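PDB 5FX8: manganese lipoxygenase from Gaeumannomyces graminis, which catalyses the manganese-dependent oxygenation of linoleic and alpha-linolenic acids to 11S- and 13R-hydroperoxy fatty acids. Local coordinates for residues A[134-138]-A[491-495]; A[166-171]-A[598-604]; A[318-322]-A[470-474]. All coordinates share one frame; numbering follows the deposited sequence.

Interaction 1. Residues A[134-138]-A[491-495]; sequences FALLY and GVLPL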
ATOM      1  N   PHE A 134      15.871  16.021  11.923  1.00 26.09           N
ATOM      2  CA  PHE A 134      14.864  15.080  11.472  1.00 24.31           C
ATOM      3  C   PHE A 134      15.182  14.521  10.102  1.00 23.94           C
ATOM      4  O   PHE A 134      14.671  13.462   9.753  1.00 23.76           O
ATOM      5  CB  PHE A 134      13.496  15.733  11.456  1.00 23.31           C
ATOM      6  CG  PHE A 134      12.742  15.581  12.726  1.00 21.93           C
ATOM      7  CD1 PHE A 134      11.968  14.459  12.958  1.00 22.17           C
ATOM      8  CD2 PHE A 134      12.803  16.550  13.696  1.00 23.71           C
ATOM      9  CE1 PHE A 134      11.268  14.311  14.140  1.00 19.41           C
ATOM     10  CE2 PHE A 134      12.100  16.406  14.881  1.00 24.13           C
ATOM     11  CZ  PHE A 134      11.332  15.287  15.097  1.00 21.41           C
ATOM     12  N   ALA A 135      16.025  15.187   9.325  1.00 24.69           N
ATOM     13  CA  ALA A 135      16.411  14.621   8.044  1.00 23.80           C
ATOM     14  C   ALA A 135      17.253  13.368   8.213  1.00 24.78           C
ATOM     15  O   ALA A 135      17.297  12.537   7.308  1.00 30.66           O
ATOM     16  CB  ALA A 135      17.160  15.654   7.213  1.00 27.13           C
ATOM     17  N   LEU A 136      17.940  13.218   9.346  1.00 26.33           N
ATOM     18  CA  LEU A 136      18.667  11.989   9.629  1.00 23.05           C
ATOM     19  C   LEU A 136      17.747  10.789   9.632  1.00 20.52           C
ATOM     20  O   LEU A 136      18.189   9.672   9.383  1.00 24.60           O
ATOM     21  CB  LEU A 136      19.369  12.091  10.980  1.00 25.90           C
ATOM     22  CG  LEU A 136      20.300  13.272  11.175  1.00 25.56           C
ATOM     23  CD1 LEU A 136      20.527  13.454  12.639  1.00 26.65           C
ATOM     24  CD2 LEU A 136      21.589  12.999  10.470  1.00 26.89           C
ATOM     25  N   LEU A 137      16.476  11.003   9.906  1.00 19.43           N
ATOM     26  CA  LEU A 137      15.500   9.942   9.824  1.00 18.84           C
ATOM     27  C   LEU A 137      15.394   9.337   8.425  1.00 21.03           C
ATOM     28  O   LEU A 137      15.016   8.171   8.293  1.00 19.97           O
ATOM     29  CB  LEU A 137      14.189  10.537  10.273  1.00 19.49           C
ATOM     30  CG  LEU A 137      13.051   9.710  10.786  1.00 18.35           C
ATOM     31  CD1 LEU A 137      13.523   8.843  11.883  1.00 17.28           C
ATOM     32  CD2 LEU A 137      12.055  10.724  11.275  1.00 17.23           C
ATOM     33  N   TYR A 138      15.754  10.079   7.381  1.00 22.59           N
ATOM     34  CA  TYR A 138      15.457   9.690   6.007  1.00 21.94           C
ATOM     35  C   TYR A 138      16.682   9.562   5.119  1.00 23.30           C
ATOM     36  O   TYR A 138      16.714   8.704   4.240  1.00 27.51           O
ATOM     37  CB  TYR A 138      14.493  10.710   5.388  1.00 19.12           C
ATOM     38  CG  TYR A 138      13.134  10.778   6.038  1.00 17.07           C
ATOM     39  CD1 TYR A 138      12.241   9.739   5.905  1.00 17.09           C
ATOM     40  CD2 TYR A 138      12.751  11.875   6.766  1.00 15.91           C
ATOM     41  CE1 TYR A 138      11.025   9.785   6.473  1.00 15.27           C
ATOM     42  CE2 TYR A 138      11.528  11.932   7.343  1.00 15.55           C
ATOM     43  CZ  TYR A 138      10.668  10.882   7.190  1.00 14.43           C
ATOM     44  OH  TYR A 138       9.431  10.908   7.752  1.00 13.64           O
ATOM     45  N   GLY A 491       2.847  11.493   5.962  1.00 12.08           N
ATOM     46  CA  GLY A 491       3.388  11.294   7.274  1.00 11.49           C
ATOM     47  C   GLY A 491       4.889  11.441   7.331  1.00 11.10           C
ATOM     48  O   GLY A 491       5.561  10.668   7.995  1.00 10.17           O
ATOM     49  N   VAL A 492       5.420  12.431   6.644  1.00 12.70           N
ATOM     50  CA  VAL A 492       6.843  12.709   6.647  1.00 13.10           C
ATOM     51  C   VAL A 492       7.120  13.694   7.764  1.00 12.89           C
ATOM     52  O   VAL A 492       6.455  14.726   7.857  1.00 13.37           O
ATOM     53  CB  VAL A 492       7.282  13.245   5.279  1.00 13.08           C
ATOM     54  CG1 VAL A 492       8.745  13.657   5.266  1.00 13.50           C
ATOM     55  CG2 VAL A 492       7.039  12.193   4.276  1.00 12.41           C
ATOM     56  N   LEU A 493       8.055  13.338   8.645  1.00 14.69           N
ATOM     57  CA  LEU A 493       8.476  14.176   9.766  1.00 15.42           C
ATOM     58  C   LEU A 493       9.455  15.237   9.289  1.00 15.85           C
ATOM     59  O   LEU A 493      10.285  14.996   8.424  1.00 15.19           O
ATOM     60  CB  LEU A 493       9.095  13.324  10.891  1.00 12.35           C
ATOM     61  CG  LEU A 493       8.061  12.456  11.625  1.00 14.04           C
ATOM     62  CD1 LEU A 493       8.673  11.404  12.475  1.00 14.67           C
ATOM     63  CD2 LEU A 493       7.138  13.258  12.487  1.00 14.99           C
ATOM     64  N   PRO A 494       9.410  16.410   9.906  1.00 15.86           N
ATOM     65  CA  PRO A 494       8.696  16.750  11.126  1.00 15.24           C
ATOM     66  C   PRO A 494       7.370  17.395  10.899  1.00 15.37           C
ATOM     67  O   PRO A 494       6.646  17.613  11.854  1.00 15.16           O
ATOM     68  CB  PRO A 494       9.640  17.740  11.775  1.00 18.57           C
ATOM     69  CG  PRO A 494      10.201  18.439  10.631  1.00 18.23           C
ATOM     70  CD  PRO A 494      10.421  17.417   9.586  1.00 15.54           C
ATOM     71  N   LEU A 495       7.064  17.718   9.644  1.00 15.39           N
ATOM     72  CA  LEU A 495       5.839  18.447   9.350  1.00 14.23           C
ATOM     73  C   LEU A 495       4.580  17.624   9.583  1.00 18.80           C
ATOM     74  O   LEU A 495       3.512  18.204   9.786  1.00 20.31           O
ATOM     75  CB  LEU A 495       5.875  18.957   7.909  1.00 16.75           C
ATOM     76  CG  LEU A 495       6.116  20.471   7.809  1.00 20.31           C
ATOM     77  CD1 LEU A 495       4.957  21.195   8.388  1.00 14.87           C
ATOM     78  CD2 LEU A 495       7.365  20.909   8.548  1.00 16.54           C
TER
HETATM   79  O   HOH W   1       7.606   9.328   6.549  1.00 10.22           O
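F134 and P494 meet in a CH-pi contact where two loops of the lipoxygenase domain come together. The first is the last part of a 3-10 segment, through L137, with Y138 just after it. The second follows helix 485-490 and holds a cis peptide bond between L493 and P494. P494 CB lies 4.0 Å from the centroid of the F134 ring, 15° off the ring normal. It sits over one face, displaced toward the rim. L493 CB comes to the same ring obliquely, 3.7 Å from F134 CD1. L493 also faces L137, whose CD2 is 3.7 Å from L493 CD1. The first torsion of L137, CG anti to the backbone N (chi1 -158°), carries CD2 to L493. These apolar groups are the close-packed part. The back of the turn is looser: A135 turns its CB away from 491-495, and both A135 and L136 are partly exposed. Around the packed part, F134 stacks on F128, and A529 of helix 526-539 touches both L137 and L493. The polar end of the contact lies at Y138. Its ring is met at the edge by L493 O, near the ring plane, while V492 CG1 approaches obliquely, 3.9 Å from Y138 CE2. The buried hydroxyl is gripped by two bonds. It accepts from the backbone of the second loop and gives its own proton to a water. That water, 2.7 Å from Y138 OH, donates in turn to G491 O, which Q532 also binds. The direct bond runs from L493 N to Y138 OH, 2.9 Å long, with an N-H...O angle of 162°.

Interaction 2. Residues A[166-171]-A[598-604]; sequences MERLSS and QGMPFVW
The W604 indole carries S170 CB over the centre of one face, in a CH-pi contact. CB lies 4.0 Å from the centroid of the five-membered ring. S171 N approaches the same ring obliquely, 3.7 Å from W604 NE1. F602 is met at its edge, near the ring plane, by S170 OG, 3.6 Å from F602 CZ. E167 CG and S171 OG reach that ring obliquely, and the E167 carboxylate is turned 73° from it. S170 thus touches both aromatic side chains, CB on the indole, OG at the phenyl edge. Its OG stands between the backbone N and the carbonyl carbon (chi1 55°), from where it donates to M166 O at 3.0 Å. L169 N reaches M166 O from the opposite face of the carbonyl plane. Both bonds hold a tight turn after M166. In this lipoxygenase the partner, 598-604, belongs to the C-terminal coil that leads to V618, a manganese ligand. M600 enters beside F602 with its chain extended beyond CG, and its CE lies 3.4 Å from M166 CB. E167 also pairs with R168, whose CB points away, in a salt bridge; H496 also bonds E167 OE1. R168 has a second acidic partner, D282 of helix 268-305.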
ATOM      1  N   MET A 166      -0.577  23.453  -1.016  1.00 11.60           N
ATOM      2  CA  MET A 166      -0.734  22.551  -2.151  1.00 11.80           C
ATOM      3  C   MET A 166      -0.953  21.090  -1.752  1.00 12.12           C
ATOM      4  O   MET A 166      -1.506  20.335  -2.547  1.00 11.13           O
ATOM      5  CB  MET A 166       0.472  22.656  -3.068  1.00 12.25           C
ATOM      6  CG  MET A 166       0.466  23.889  -3.908  1.00 11.21           C
ATOM      7  SD  MET A 166      -1.126  24.141  -4.659  1.00 15.62           S
ATOM      8  CE  MET A 166      -0.834  23.299  -6.195  1.00  9.70           C
ATOM      9  N   GLU A 167      -0.538  20.667  -0.554  1.00 11.78           N
ATOM     10  CA  GLU A 167      -0.838  19.314  -0.110  1.00 11.23           C
ATOM     11  C   GLU A 167      -2.332  19.009  -0.148  1.00 11.06           C
ATOM     12  O   GLU A 167      -2.715  17.858  -0.367  1.00 17.68           O
ATOM     13  CB  GLU A 167      -0.293  19.093   1.300  1.00 12.98           C
ATOM     14  CG  GLU A 167       1.167  18.675   1.367  1.00 14.56           C
ATOM     15  CD  GLU A 167       1.763  18.734   2.776  1.00 18.85           C
ATOM     16  OE1 GLU A 167       1.022  18.888   3.758  1.00 17.04           O
ATOM     17  OE2 GLU A 167       2.998  18.656   2.908  1.00 24.65           O
ATOM     18  N   ARG A 168      -3.187  20.012   0.070  1.00 10.80           N
ATOM     19  CA  ARG A 168      -4.627  19.814   0.029  1.00  9.85           C
ATOM     20  C   ARG A 168      -5.150  19.592  -1.378  1.00 10.52           C
ATOM     21  O   ARG A 168      -6.336  19.332  -1.536  1.00 10.33           O
ATOM     22  CB  ARG A 168      -5.375  21.003   0.635  1.00  9.59           C
ATOM     23  CG  ARG A 168      -4.794  21.581   1.896  1.00 11.02           C
ATOM     24  CD  ARG A 168      -4.458  20.523   2.890  1.00 11.98           C
ATOM     25  NE  ARG A 168      -3.102  20.666   3.377  1.00 11.20           N
ATOM     26  CZ  ARG A 168      -2.439  19.703   3.982  1.00 11.19           C
ATOM     27  NH1 ARG A 168      -3.014  18.546   4.154  1.00 16.57           N
ATOM     28  NH2 ARG A 168      -1.215  19.904   4.412  1.00 13.10           N
ATOM     29  N   LEU A 169      -4.316  19.735  -2.401  1.00 11.27           N
ATOM     30  CA  LEU A 169      -4.682  19.436  -3.777  1.00 11.76           C
ATOM     31  C   LEU A 169      -3.855  18.272  -4.328  1.00 13.58           C
ATOM     32  O   LEU A 169      -3.838  18.046  -5.534  1.00 11.82           O
ATOM     33  CB  LEU A 169      -4.538  20.679  -4.661  1.00 10.44           C
ATOM     34  CG  LEU A 169      -5.447  21.867  -4.304  1.00 11.46           C
ATOM     35  CD1 LEU A 169      -5.003  23.154  -4.948  1.00 10.26           C
ATOM     36  CD2 LEU A 169      -6.894  21.641  -4.670  1.00 10.27           C
ATOM     37  N   SER A 170      -3.176  17.521  -3.469  1.00 11.17           N
ATOM     38  CA  SER A 170      -2.356  16.420  -3.952  1.00 11.25           C
ATOM     39  C   SER A 170      -2.303  15.265  -2.957  1.00 10.99           C
ATOM     40  O   SER A 170      -2.997  14.269  -3.137  1.00 10.62           O
ATOM     41  CB  SER A 170      -0.955  16.919  -4.271  1.00 10.47           C
ATOM     42  OG  SER A 170      -0.397  17.565  -3.168  1.00  9.43           O
ATOM     43  N   SER A 171      -1.488  15.393  -1.905  1.00 11.35           N
ATOM     44  CA  SER A 171      -1.333  14.328  -0.913  1.00 10.77           C
ATOM     45  C   SER A 171      -2.658  13.871  -0.327  1.00 13.54           C
ATOM     46  O   SER A 171      -2.886  12.674  -0.171  1.00 21.60           O
ATOM     47  CB  SER A 171      -0.448  14.810   0.205  1.00 11.76           C
ATOM     48  OG  SER A 171       0.728  15.254  -0.361  1.00 13.11           O
ATOM     49  N   GLN A 598       4.616  20.485 -10.814  1.00 14.28           N
ATOM     50  CA  GLN A 598       3.167  20.694 -10.883  1.00 12.08           C
ATOM     51  C   GLN A 598       2.742  21.866 -10.021  1.00 13.83           C
ATOM     52  O   GLN A 598       1.685  21.844  -9.401  1.00 21.33           O
ATOM     53  CB  GLN A 598       2.381  19.460 -10.459  1.00 13.46           C
ATOM     54  CG  GLN A 598       2.855  18.187 -11.046  1.00 12.20           C
ATOM     55  CD  GLN A 598       2.149  17.013 -10.440  1.00 13.44           C
ATOM     56  OE1 GLN A 598       1.199  16.489 -11.011  1.00 14.24           O
ATOM     57  NE2 GLN A 598       2.604  16.591  -9.267  1.00 11.76           N
ATOM     58  N   GLY A 599       3.589  22.878  -9.935  1.00 15.73           N
ATOM     59  CA  GLY A 599       3.239  24.067  -9.187  1.00 14.72           C
ATOM     60  C   GLY A 599       3.440  23.950  -7.703  1.00 14.29           C
ATOM     61  O   GLY A 599       2.806  24.679  -6.954  1.00 14.60           O
ATOM     62  N   MET A 600       4.317  23.056  -7.265  1.00 14.36           N
ATOM     63  CA  MET A 600       4.482  22.668  -5.881  1.00 13.48           C
ATOM     64  C   MET A 600       5.952  22.553  -5.543  1.00 15.41           C
ATOM     65  O   MET A 600       6.747  22.132  -6.379  1.00 17.72           O
ATOM     66  CB  MET A 600       3.859  21.304  -5.592  1.00 14.75           C
ATOM     67  CG  MET A 600       2.403  21.217  -5.618  1.00 17.60           C
ATOM     68  SD  MET A 600       1.856  19.570  -5.122  1.00  9.55           S
ATOM     69  CE  MET A 600       0.169  19.970  -5.090  1.00 17.60           C
ATOM     70  N   PRO A 601       6.313  22.806  -4.307  1.00 16.11           N
ATOM     71  CA  PRO A 601       7.714  22.683  -3.908  1.00 16.22           C
ATOM     72  C   PRO A 601       8.150  21.272  -3.564  1.00 17.55           C
ATOM     73  O   PRO A 601       9.181  21.095  -2.910  1.00 19.48           O
ATOM     74  CB  PRO A 601       7.800  23.594  -2.678  1.00 16.71           C
ATOM     75  CG  PRO A 601       6.616  24.452  -2.754  1.00 14.77           C
ATOM     76  CD  PRO A 601       5.558  23.632  -3.361  1.00 15.94           C
ATOM     77  N   PHE A 602       7.376  20.269  -3.975  1.00 15.52           N
ATOM     78  CA  PHE A 602       7.778  18.878  -3.826  1.00 15.01           C
ATOM     79  C   PHE A 602       7.269  18.075  -5.010  1.00 15.70           C
ATOM     80  O   PHE A 602       6.322  18.460  -5.690  1.00 13.65           O
ATOM     81  CB  PHE A 602       7.294  18.252  -2.504  1.00 15.66           C
ATOM     82  CG  PHE A 602       5.806  18.086  -2.393  1.00 16.68           C
ATOM     83  CD1 PHE A 602       4.992  19.157  -2.024  1.00 14.71           C
ATOM     84  CD2 PHE A 602       5.227  16.854  -2.598  1.00 12.45           C
ATOM     85  CE1 PHE A 602       3.631  19.006  -1.900  1.00 12.21           C
ATOM     86  CE2 PHE A 602       3.883  16.699  -2.470  1.00 11.76           C
ATOM     87  CZ  PHE A 602       3.069  17.785  -2.117  1.00 10.68           C
ATOM     88  N   VAL A 603       7.927  16.947  -5.241  1.00 16.63           N
ATOM     89  CA  VAL A 603       7.571  16.033  -6.312  1.00 16.11           C
ATOM     90  C   VAL A 603       6.618  14.989  -5.768  1.00 14.93           C
ATOM     91  O   VAL A 603       6.949  14.271  -4.826  1.00 17.60           O
ATOM     92  CB  VAL A 603       8.812  15.365  -6.904  1.00 15.03           C
ATOM     93  CG1 VAL A 603       8.391  14.396  -7.917  1.00 13.85           C
ATOM     94  CG2 VAL A 603       9.713  16.393  -7.505  1.00 16.67           C
ATOM     95  N   TRP A 604       5.446  14.890  -6.376  1.00 14.70           N
ATOM     96  CA  TRP A 604       4.373  14.025  -5.920  1.00 12.63           C
ATOM     97  C   TRP A 604       4.138  12.959  -6.983  1.00 12.31           C
ATOM     98  O   TRP A 604       4.028  13.283  -8.170  1.00 11.06           O
ATOM     99  CB  TRP A 604       3.122  14.859  -5.656  1.00 11.75           C
ATOM    100  CG  TRP A 604       1.957  14.096  -5.164  1.00 12.32           C
ATOM    101  CD1 TRP A 604       1.779  13.600  -3.910  1.00 12.10           C
ATOM    102  CD2 TRP A 604       0.796  13.741  -5.907  1.00 10.73           C
ATOM    103  NE1 TRP A 604       0.588  12.951  -3.831  1.00 11.55           N
ATOM    104  CE2 TRP A 604      -0.037  13.017  -5.046  1.00 12.89           C
ATOM    105  CE3 TRP A 604       0.384  13.953  -7.221  1.00 12.19           C
ATOM    106  CZ2 TRP A 604      -1.267  12.505  -5.454  1.00 11.55           C
ATOM    107  CZ3 TRP A 604      -0.839  13.444  -7.634  1.00 11.52           C
ATOM    108  CH2 TRP A 604      -1.650  12.735  -6.753  1.00 11.51           C
TER

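Interaction 3. Residues A[318-322]-A[470-474]; sequences LNRLM and VAWIT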
ATOM      1  N   LEU A 318     -14.014  -8.194 -11.379  1.00 12.95           N
ATOM      2  CA  LEU A 318     -14.190  -7.715 -10.016  1.00  6.40           C
ATOM      3  C   LEU A 318     -13.350  -8.523  -9.037  1.00 12.08           C
ATOM      4  O   LEU A 318     -12.698  -7.953  -8.160  1.00  6.72           O
ATOM      5  CB  LEU A 318     -15.657  -7.751  -9.617  1.00  6.15           C
ATOM      6  CG  LEU A 318     -16.545  -6.659 -10.192  1.00  6.18           C
ATOM      7  CD1 LEU A 318     -17.912  -6.886  -9.685  1.00  8.29           C
ATOM      8  CD2 LEU A 318     -16.102  -5.309  -9.796  1.00  4.83           C
ATOM      9  N   ASN A 319     -13.328  -9.848  -9.190  1.00 11.56           N
ATOM     10  CA  ASN A 319     -12.441 -10.660  -8.362  1.00  6.77           C
ATOM     11  C   ASN A 319     -11.011 -10.216  -8.499  1.00  6.98           C
ATOM     12  O   ASN A 319     -10.288 -10.135  -7.509  1.00 16.26           O
ATOM     13  CB  ASN A 319     -12.534 -12.132  -8.720  1.00  9.17           C
ATOM     14  CG  ASN A 319     -13.682 -12.748  -8.100  1.00 10.19           C
ATOM     15  OD1 ASN A 319     -14.217 -12.163  -7.184  1.00  7.79           O
ATOM     16  ND2 ASN A 319     -14.131 -13.883  -8.599  1.00  6.53           N
ATOM     17  N   ARG A 320     -10.572  -9.956  -9.719  1.00  9.36           N
ATOM     18  CA  ARG A 320      -9.204  -9.498  -9.888  1.00  6.98           C
ATOM     19  C   ARG A 320      -8.952  -8.198  -9.135  1.00  5.86           C
ATOM     20  O   ARG A 320      -7.936  -8.060  -8.461  1.00  5.97           O
ATOM     21  CB  ARG A 320      -8.888  -9.333 -11.366  1.00  5.95           C
ATOM     22  CG  ARG A 320      -7.571  -8.669 -11.589  1.00  5.74           C
ATOM     23  CD  ARG A 320      -6.509  -9.679 -11.455  1.00  6.30           C
ATOM     24  NE  ARG A 320      -5.210  -9.203 -11.870  1.00  6.29           N
ATOM     25  CZ  ARG A 320      -4.093  -9.898 -11.734  1.00  6.06           C
ATOM     26  NH1 ARG A 320      -4.123 -11.108 -11.215  1.00  6.32           N
ATOM     27  NH2 ARG A 320      -2.957  -9.397 -12.153  1.00  6.42           N
ATOM     28  N   LEU A 321      -9.865  -7.236  -9.232  1.00  6.04           N
ATOM     29  CA  LEU A 321      -9.612  -5.953  -8.581  1.00  6.77           C
ATOM     30  C   LEU A 321      -9.724  -6.038  -7.059  1.00  6.62           C
ATOM     31  O   LEU A 321      -9.130  -5.224  -6.361  1.00  6.47           O
ATOM     32  CB  LEU A 321     -10.580  -4.888  -9.097  1.00  7.25           C
ATOM     33  CG  LEU A 321     -10.550  -4.454 -10.549  1.00  4.81           C
ATOM     34  CD1 LEU A 321     -11.818  -3.745 -10.784  1.00  4.74           C
ATOM     35  CD2 LEU A 321      -9.420  -3.540 -10.766  1.00  5.40           C
ATOM     36  N   MET A 322     -10.500  -6.986  -6.535  1.00  8.89           N
ATOM     37  CA  MET A 322     -10.674  -7.180  -5.108  1.00  6.67           C
ATOM     38  C   MET A 322      -9.749  -8.252  -4.560  1.00 14.55           C
ATOM     39  O   MET A 322     -10.052  -8.854  -3.524  1.00 22.33           O
ATOM     40  CB  MET A 322     -12.115  -7.549  -4.806  1.00  6.98           C
ATOM     41  CG  MET A 322     -13.118  -6.527  -5.183  1.00  6.08           C
ATOM     42  SD  MET A 322     -12.893  -5.020  -4.307  1.00 17.66           S
ATOM     43  CE  MET A 322     -12.457  -4.172  -5.751  1.00 24.59           C
ATOM     44  N   VAL A 470     -14.573   1.275  -9.619  1.00  8.97           N
ATOM     45  CA  VAL A 470     -13.959   0.276  -8.760  1.00  6.40           C
ATOM     46  C   VAL A 470     -12.472   0.174  -9.051  1.00  8.93           C
ATOM     47  O   VAL A 470     -11.646   0.239  -8.135  1.00 18.28           O
ATOM     48  CB  VAL A 470     -14.643  -1.092  -8.872  1.00  6.42           C
ATOM     49  CG1 VAL A 470     -13.860  -2.050  -8.031  1.00  6.00           C
ATOM     50  CG2 VAL A 470     -16.043  -1.026  -8.368  1.00  5.85           C
ATOM     51  N   ALA A 471     -12.100   0.042 -10.328  1.00  6.33           N
ATOM     52  CA  ALA A 471     -10.677  -0.037 -10.622  1.00  7.97           C
ATOM     53  C   ALA A 471      -9.950   1.206 -10.125  1.00  5.28           C
ATOM     54  O   ALA A 471      -8.808   1.116  -9.679  1.00  6.99           O
ATOM     55  CB  ALA A 471     -10.441  -0.265 -12.114  1.00  3.79           C
ATOM     56  N   TRP A 472     -10.613   2.364 -10.156  1.00  5.83           N
ATOM     57  CA  TRP A 472      -9.977   3.614  -9.778  1.00  9.69           C
ATOM     58  C   TRP A 472      -9.749   3.664  -8.270  1.00 11.22           C
ATOM     59  O   TRP A 472      -8.709   4.134  -7.810  1.00 10.69           O
ATOM     60  CB  TRP A 472     -10.822   4.805 -10.275  1.00  6.02           C
ATOM     61  CG  TRP A 472     -10.627   6.018  -9.439  1.00  7.73           C
ATOM     62  CD1 TRP A 472     -11.503   6.531  -8.535  1.00  6.31           C
ATOM     63  CD2 TRP A 472      -9.439   6.819  -9.345  1.00  9.04           C
ATOM     64  NE1 TRP A 472     -10.946   7.601  -7.898  1.00  6.33           N
ATOM     65  CE2 TRP A 472      -9.676   7.795  -8.372  1.00  5.67           C
ATOM     66  CE3 TRP A 472      -8.199   6.795  -9.979  1.00  6.12           C
ATOM     67  CZ2 TRP A 472      -8.732   8.736  -8.034  1.00  5.47           C
ATOM     68  CZ3 TRP A 472      -7.269   7.731  -9.633  1.00  6.04           C
ATOM     69  CH2 TRP A 472      -7.530   8.677  -8.671  1.00  5.96           C
ATOM     70  N   ILE A 473     -10.682   3.127  -7.492  1.00  7.47           N
ATOM     71  CA  ILE A 473     -10.462   2.996  -6.063  1.00  6.18           C
ATOM     72  C   ILE A 473      -9.311   2.043  -5.778  1.00 13.01           C
ATOM     73  O   ILE A 473      -8.401   2.362  -5.007  1.00  6.39           O
ATOM     74  CB  ILE A 473     -11.752   2.546  -5.370  1.00  9.65           C
ATOM     75  CG1 ILE A 473     -12.759   3.674  -5.375  1.00  6.81           C
ATOM     76  CG2 ILE A 473     -11.495   2.134  -3.935  1.00  5.46           C
ATOM     77  CD1 ILE A 473     -14.121   3.162  -5.046  1.00  7.99           C
ATOM     78  N   THR A 474      -9.309   0.873  -6.390  1.00 18.76           N
ATOM     79  CA  THR A 474      -8.288  -0.039  -5.910  1.00  7.13           C
ATOM     80  C   THR A 474      -6.919   0.279  -6.471  1.00 10.77           C
ATOM     81  O   THR A 474      -5.918  -0.081  -5.859  1.00 10.47           O
ATOM     82  CB  THR A 474      -8.646  -1.509  -6.189  1.00  9.91           C
ATOM     83  OG1 THR A 474      -8.509  -1.818  -7.577  1.00  7.23           O
ATOM     84  CG2 THR A 474     -10.038  -1.784  -5.748  1.00  5.21           C
TER
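L321 reaches across to V470 and A471 with its two methyl branches. L321 CD1 lies 3.8 Å from V470 CG1, and L321 CD2 lies 3.7 Å from A471 CB. L321 and A471 are also where the two backbones come nearest, with CA atoms 6.3 Å apart. M322 is the first residue to leave helix 313-321. Its CB does not point at the partner. The chain instead bends at both chi2 (-62°) and chi3 (113°), which brings CE against two methyl groups. CE is 3.4 Å from V470 CG1 and 3.4 Å from T474 CG2, and the methionine crosses both residues at about a right angle. V470 CG1 therefore faces both L321 and M322. L318 adds a more distant touch through CD2, 4.3 Å from V470 CG1. T474 divides its branches. CG2 goes to M322 CE and toward L321 O, while OG1 sits between the backbone N and the carbonyl carbon (chi1 73°) and is hydrogen-bonded to F614 O of the C-terminal coil. The contact is an apolar helix-to-helix packing in the helical core of the lipoxygenase fold. T474 lies one turn before H478, a manganese ligand on the same helix. Helix 268-305, which carries the ligands H290 and H294, touches L318 and M322, and helix 396-420 packs on A471 and W472.

Overall arrangement
From the N terminus, the chain first passes 134-138, in the loop after helix 86-124, and then 166-171, in the loop before strand 177-178. Next comes 318-322. Interaction 3 closes the first loop when helix 460-481 brings 470-474 back to it. Soon after, 491-495 closes interaction 1, and 598-604 closes interaction 2 near the C terminus. Interaction 3 is nested inside both other loops, while interactions 1 and 2 cross. Their centres are about 17 Å apart, and interaction 3 lies across the centre of the chain from both. Interaction 1 ties an early loop to the loop after helix 485-490, interaction 2 ties another to the C-terminal coil, and interaction 3 joins two core helices.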